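Local coordinates for uncharacterized protein (Bacteroides caccae, PDB 4R4K) that is of unknown function but adopts a cystatin-like fold of the NTF2 clan and holds polyethylene glycol molecules in its pockets, at residues T84-P88 against V89-F93; L16-F19 against T20-A23; A111-G114 against K115-V119. All coordinates share one frame; numbering follows the deposited sequence. Where two conformers were deposited one is given.

How the interactions relate
All three contacts are local, each made within one continuous run of chain. Interactions 1 and 3 belong to the same antiparallel sheet: 84-93 is the hairpin between strands 78-87 and 90-97. Residues 111-119 hold the turn after strand 104-110 and the start of strand 116-123. Interaction 2 lies at the C-terminal end of helix 12-21. Interactions 1 and 2 are partly buried, whereas interaction 3 is a surface contact. A lysine ammonium grips carbonyls in the first, hydroxyls return to helix carbonyls in the second, and a carboxylate braces the turn in the third. W116 packs on the hairpin at P88 to K91, and V118 meets F19 of the helix.

Interaction 1: residues T84-P88 against V89-F93; sequences TLNEP and VHKVF
The beta hairpin joining strands 78-87 and 90-97 turns here through a type I beta turn from E87 to H90, and the ammonium of K91 reaches back across it to N86 and E87. K91 NZ donates to N86 OD1 at 2.6 Å, slightly tilted from the plane of the amide carbonyl, and to E87 O at 2.9 Å, which it meets from above the carbonyl plane. The lysine chain runs almost straight before bending at its last torsion (chi4 -67°), which brings NZ over the turn carbonyl; N86 lies alongside it, pointing the same way. A water bridges NZ to P88 O, and E4 O adds a weak bond, so the ammonium of this buried residue is well supplied with acceptors. A long, flexible chain ending in several N-H groups suits this task, while P88, with its fixed phi, fits the first corner of the turn. Residues L85, H90 and V92 share the other face of the hairpin. There L85 CD2 stands over the face of the H90 ring, 3.5 Å from its centroid, in a CH-pi contact, and H90 NE2 is bonded to E107 on the next strand. With CG of L85 anti to its backbone N (chi1 -177°), its CD2 branch is placed over the imidazole, and its CB packs on that of V92. Between the strands V92 N bonds to L85 O at 2.9 Å and E87 N to H90 O at the same length. At the far end T84 and L85 both face V92, a classic beta bulge that coincides with the corner the chain turns at T84; T84 N reaches V92 O at 2.8 Å in a weak, bent bond of 129°.

Interaction 2: residues L16-F19 against T20-A23; sequences LDKF and TSSA
Hydroxyl side chains of T20 and S21 fold back on carbonyls of the preceding turn in this local contact, which closes the C-terminal end of helix 12-21. The regular helical bond from T20 N to L16 O is 2.9 Å long, and T20 OG1 comes to the same L16 O at 3.0 Å. Its hydroxyl can do so because it sits between the backbone N and carbonyl carbon (chi1 54°), which turns it back toward the carbonyl oxygen of L16. A water ties OG1 to D17 O as well.

At 20-21 the helix becomes weakly bonded: S21 N turns to K18 O at 3.2 Å, three residues back, from well above the carbonyl plane, and S22 N makes a weak bond to the same oxygen. S21 OG also lies 3.1 Å from K18 O. S22 is the N-cap of helix 23-28, its OG accepting from F25 N and also bonded to P154 O, so serine suits the break between two helices. The F19 ring, swung anti to its backbone N (chi1 -176°), points away from these hydroxyls and meets the F15 ring with planes at about 45°, while T20 CG2 is 4.4 Å from L16 CD1.

Interaction 3: residues A111-G114 against K115-V119; sequences AADG and KWYVV
D113 reaches from its turn to the chain that follows with both carboxylate oxygens: K115 N donates to D113 OD1 at 2.9 Å, and Y117 OH donates to D113 OD2 at 3.2 Å. The first bond, an Asx turn, arrives from above the carboxylate plane, while the second takes the syn lone pair of OD2. Carboxylate and phenol ring are nearly coplanar, 18° apart, and OD1 lies at the ring edge. The first torsion of D113 (chi1 63°) tucks the carboxylate between backbone N and carbonyl carbon.

The type I beta turn from A111 to G114 is closed by G114 N to A111 O at 2.8 Å, and A111 N binds K115 O at the same length. G114 has a positive phi (88°), where a CB would press on the carbonyl of D113, so glycine fits. A111 CB packs on Y117 CE1 at 3.8 Å, a small methyl leaving room for the ring.

Beyond the turn, Y117 makes a cation-pi contact with K31, while W116 meets F12 and F15 of helix 12-21 and bonds E10 O through NE1. Strand 116-123, outermost in the sheet, continues with V118 and V119 bonded to the backbone at R29, K31 and K35.

Interaction 1: residues T84-P88 against V89-F93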
# COMPACT_ATOMS: atom_id res chain seq x y z
N THR A 84 -3.79 6.98 10.36
CA THR A 84 -4.56 8.23 10.39
C THR A 84 -6.03 7.98 10.68
O THR A 84 -6.75 8.89 11.08
CB THR A 84 -4.44 8.96 9.05
OG1 THR A 84 -4.78 8.06 7.98
CG2 THR A 84 -3.03 9.46 8.89
N LEU A 85 -6.47 6.76 10.43
CA LEU A 85 -7.78 6.29 10.87
C LEU A 85 -7.56 4.98 11.57
O LEU A 85 -6.92 4.08 11.04
CB LEU A 85 -8.73 6.10 9.67
CG LEU A 85 -10.16 5.68 10.05
CD1 LEU A 85 -10.89 6.85 10.68
CD2 LEU A 85 -10.92 5.15 8.84
N ASN A 86 -8.09 4.86 12.78
CA ASN A 86 -7.92 3.66 13.57
C ASN A 86 -9.22 3.30 14.28
O ASN A 86 -9.37 3.50 15.49
CB ASN A 86 -6.77 3.87 14.55
CG ASN A 86 -6.41 2.61 15.32
OD1 ASN A 86 -6.71 1.49 14.90
ND2 ASN A 86 -5.79 2.79 16.47
N GLU A 87 -10.16 2.76 13.51
CA GLU A 87 -11.46 2.36 14.02
C GLU A 87 -11.55 0.83 14.07
O GLU A 87 -10.78 0.13 13.41
CB GLU A 87 -12.59 2.92 13.14
CG GLU A 87 -12.50 4.45 13.01
CD GLU A 87 -12.89 5.17 14.29
OE1 GLU A 87 -13.65 4.60 15.10
OE2 GLU A 87 -12.44 6.33 14.50
N PRO A 88 -12.49 0.31 14.87
CA PRO A 88 -12.58 -1.14 15.01
C PRO A 88 -12.61 -1.95 13.72
O PRO A 88 -12.05 -3.03 13.69
CB PRO A 88 -13.88 -1.33 15.81
CG PRO A 88 -13.94 -0.11 16.67
CD PRO A 88 -13.39 1.00 15.81
N VAL A 89 -13.30 -1.49 12.68
CA VAL A 89 -13.43 -2.29 11.43
C VAL A 89 -12.87 -1.58 10.20
O VAL A 89 -13.08 -2.02 9.07
CB VAL A 89 -14.89 -2.71 11.10
CG1 VAL A 89 -15.48 -3.56 12.21
CG2 VAL A 89 -15.77 -1.51 10.78
N HIS A 90 -12.14 -0.49 10.42
CA HIS A 90 -11.69 0.38 9.33
C HIS A 90 -10.44 1.13 9.78
O HIS A 90 -10.47 1.89 10.76
CB HIS A 90 -12.81 1.36 8.97
CG HIS A 90 -12.59 2.13 7.70
ND1 HIS A 90 -13.33 3.26 7.39
CD2 HIS A 90 -11.70 1.97 6.69
CE1 HIS A 90 -12.93 3.73 6.22
NE2 HIS A 90 -11.93 2.97 5.78
N LYS A 91 -9.34 0.88 9.08
CA LYS A 91 -8.08 1.53 9.39
C LYS A 91 -7.43 2.09 8.13
O LYS A 91 -7.56 1.52 7.05
CB LYS A 91 -7.16 0.58 10.12
CG LYS A 91 -7.78 0.06 11.43
CD LYS A 91 -6.80 -0.67 12.28
CE LYS A 91 -7.49 -1.50 13.35
NZ LYS A 91 -8.17 -0.65 14.37
N VAL A 92 -6.72 3.21 8.27
CA VAL A 92 -5.99 3.81 7.17
C VAL A 92 -4.58 4.16 7.67
O VAL A 92 -4.42 4.78 8.71
CB VAL A 92 -6.64 5.09 6.61
CG1 VAL A 92 -5.77 5.71 5.53
CG2 VAL A 92 -8.03 4.80 6.09
N PHE A 93 -3.60 3.66 6.94
CA PHE A 93 -2.19 3.87 7.23
C PHE A 93 -1.63 4.81 6.15
O PHE A 93 -1.89 4.62 4.96
CB PHE A 93 -1.47 2.54 7.21
CG PHE A 93 -0.01 2.63 7.54
CD1 PHE A 93 0.42 2.67 8.87
CD2 PHE A 93 0.95 2.63 6.53
CE1 PHE A 93 1.78 2.72 9.17
CE2 PHE A 93 2.29 2.67 6.82
CZ PHE A 93 2.71 2.69 8.14
O HOH W 1 -9.52 -3.05 15.51

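Interaction 2: residues L16-F19 against T20-A23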
# COMPACT_ATOMS: atom_id res chain seq x y z
N LEU A 16 -2.13 -8.16 10.73
CA LEU A 16 -1.11 -7.39 10.02
C LEU A 16 0.24 -8.09 10.07
O LEU A 16 0.97 -8.12 9.07
CB LEU A 16 -1.03 -5.99 10.60
CG LEU A 16 -0.16 -5.03 9.82
CD1 LEU A 16 -0.69 -4.81 8.41
CD2 LEU A 16 -0.07 -3.72 10.59
N ASP A 17 0.53 -8.72 11.20
CA ASP A 17 1.75 -9.52 11.31
C ASP A 17 1.76 -10.70 10.33
O ASP A 17 2.77 -10.97 9.69
CB ASP A 17 1.95 -9.99 12.76
CG ASP A 17 2.45 -8.86 13.67
OD1 ASP A 17 2.88 -7.81 13.14
OD2 ASP A 17 2.43 -9.03 14.90
N LYS A 18 0.63 -11.38 10.17
CA LYS A 18 0.58 -12.44 9.18
C LYS A 18 0.67 -11.90 7.73
O LYS A 18 1.34 -12.47 6.87
CB LYS A 18 -0.64 -13.32 9.39
CG LYS A 18 -0.50 -14.63 8.61
CD LYS A 18 -1.70 -15.53 8.80
CE LYS A 18 -1.47 -16.86 8.11
NZ LYS A 18 -2.64 -17.76 8.22
N PHE A 19 -0.04 -10.81 7.48
CA PHE A 19 -0.08 -10.15 6.17
C PHE A 19 1.32 -9.80 5.70
O PHE A 19 1.69 -10.06 4.54
CB PHE A 19 -0.94 -8.90 6.33
CG PHE A 19 -1.20 -8.12 5.06
CD1 PHE A 19 -2.30 -8.40 4.24
CD2 PHE A 19 -0.39 -7.03 4.71
CE1 PHE A 19 -2.56 -7.65 3.09
CE2 PHE A 19 -0.67 -6.28 3.59
CZ PHE A 19 -1.74 -6.59 2.77
N THR A 20 2.12 -9.24 6.60
CA THR A 20 3.45 -8.74 6.21
C THR A 20 4.50 -9.87 6.22
O THR A 20 5.60 -9.66 5.73
CB THR A 20 3.95 -7.60 7.12
OG1 THR A 20 3.91 -8.01 8.49
CG2 THR A 20 3.09 -6.39 6.93
N SER A 21 4.15 -11.03 6.76
CA SER A 21 5.12 -12.13 6.91
C SER A 21 5.06 -13.17 5.79
O SER A 21 5.94 -14.02 5.69
CB SER A 21 4.94 -12.80 8.27
OG SER A 21 3.82 -13.66 8.23
N SER A 22 4.03 -13.12 4.94
CA SER A 22 3.84 -14.14 3.89
C SER A 22 3.22 -13.54 2.64
O SER A 22 2.09 -13.05 2.68
CB SER A 22 2.93 -15.27 4.38
OG SER A 22 2.57 -16.15 3.32
N ALA A 23 3.94 -13.60 1.53
CA ALA A 23 3.44 -13.08 0.25
C ALA A 23 2.16 -13.79 -0.19
O ALA A 23 1.20 -13.13 -0.61
CB ALA A 23 4.49 -13.22 -0.82
O HOH W 2 5.23 -9.68 9.93
O HOH W 3 3.39 -6.19 10.95

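Interaction 3: residues A111-G114 against K115-V119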
# COMPACT_ATOMS: atom_id res chain seq x y z
N ALA A 111 -14.14 -7.24 6.84
CA ALA A 111 -15.30 -7.60 6.04
C ALA A 111 -16.37 -8.33 6.88
O ALA A 111 -16.14 -8.65 8.04
CB ALA A 111 -14.88 -8.47 4.89
N ALA A 112 -17.54 -8.56 6.28
CA ALA A 112 -18.65 -9.22 6.97
C ALA A 112 -18.29 -10.61 7.50
O ALA A 112 -18.80 -11.01 8.54
CB ALA A 112 -19.89 -9.29 6.08
N ASP A 113 -17.36 -11.29 6.84
CA ASP A 113 -16.82 -12.56 7.32
C ASP A 113 -15.85 -12.46 8.53
O ASP A 113 -15.46 -13.49 9.08
CB ASP A 113 -16.15 -13.35 6.18
CG ASP A 113 -14.94 -12.63 5.58
OD1 ASP A 113 -14.51 -11.59 6.12
OD2 ASP A 113 -14.39 -13.12 4.57
N GLY A 114 -15.50 -11.25 8.97
CA GLY A 114 -14.60 -11.04 10.13
C GLY A 114 -13.13 -10.99 9.76
O GLY A 114 -12.26 -10.84 10.63
N LYS A 115 -12.84 -11.11 8.47
CA LYS A 115 -11.46 -11.08 8.00
C LYS A 115 -11.08 -9.68 7.55
O LYS A 115 -11.89 -8.95 7.00
CB LYS A 115 -11.27 -12.05 6.85
CG LYS A 115 -11.46 -13.51 7.21
CD LYS A 115 -11.24 -14.40 6.00
CE LYS A 115 -11.33 -15.87 6.33
NZ LYS A 115 -11.14 -16.70 5.12
N TRP A 116 -9.82 -9.32 7.77
CA TRP A 116 -9.29 -8.05 7.29
C TRP A 116 -8.78 -8.16 5.86
O TRP A 116 -8.17 -9.16 5.49
CB TRP A 116 -8.17 -7.58 8.19
CG TRP A 116 -8.64 -7.10 9.53
CD1 TRP A 116 -8.66 -7.82 10.68
CD2 TRP A 116 -9.08 -5.78 9.86
NE1 TRP A 116 -9.12 -7.04 11.70
CE2 TRP A 116 -9.38 -5.78 11.23
CE3 TRP A 116 -9.27 -4.61 9.13
CZ2 TRP A 116 -9.87 -4.65 11.89
CZ3 TRP A 116 -9.73 -3.48 9.79
CH2 TRP A 116 -10.02 -3.51 11.16
N TYR A 117 -9.06 -7.12 5.09
CA TYR A 117 -8.57 -6.98 3.74
C TYR A 117 -8.08 -5.56 3.48
O TYR A 117 -8.59 -4.59 4.06
CB TYR A 117 -9.68 -7.23 2.73
CG TYR A 117 -10.22 -8.60 2.74
CD1 TYR A 117 -11.24 -8.91 3.62
CD2 TYR A 117 -9.76 -9.58 1.88
CE1 TYR A 117 -11.74 -10.18 3.63
CE2 TYR A 117 -10.25 -10.87 1.90
CZ TYR A 117 -11.26 -11.14 2.78
OH TYR A 117 -11.77 -12.40 2.85
N VAL A 118 -7.13 -5.48 2.57
CA VAL A 118 -6.80 -4.20 1.95
C VAL A 118 -7.82 -3.96 0.85
O VAL A 118 -8.03 -4.83 0.01
CB VAL A 118 -5.39 -4.20 1.37
CG1 VAL A 118 -5.16 -2.95 0.51
CG2 VAL A 118 -4.39 -4.27 2.50
N VAL A 119 -8.48 -2.80 0.91
CA VAL A 119 -9.46 -2.43 -0.11
C VAL A 119 -9.03 -1.27 -1.00
O VAL A 119 -9.62 -1.06 -2.07
CB VAL A 119 -10.84 -2.12 0.49
CG1 VAL A 119 -11.39 -3.36 1.20
CG2 VAL A 119 -10.79 -0.92 1.42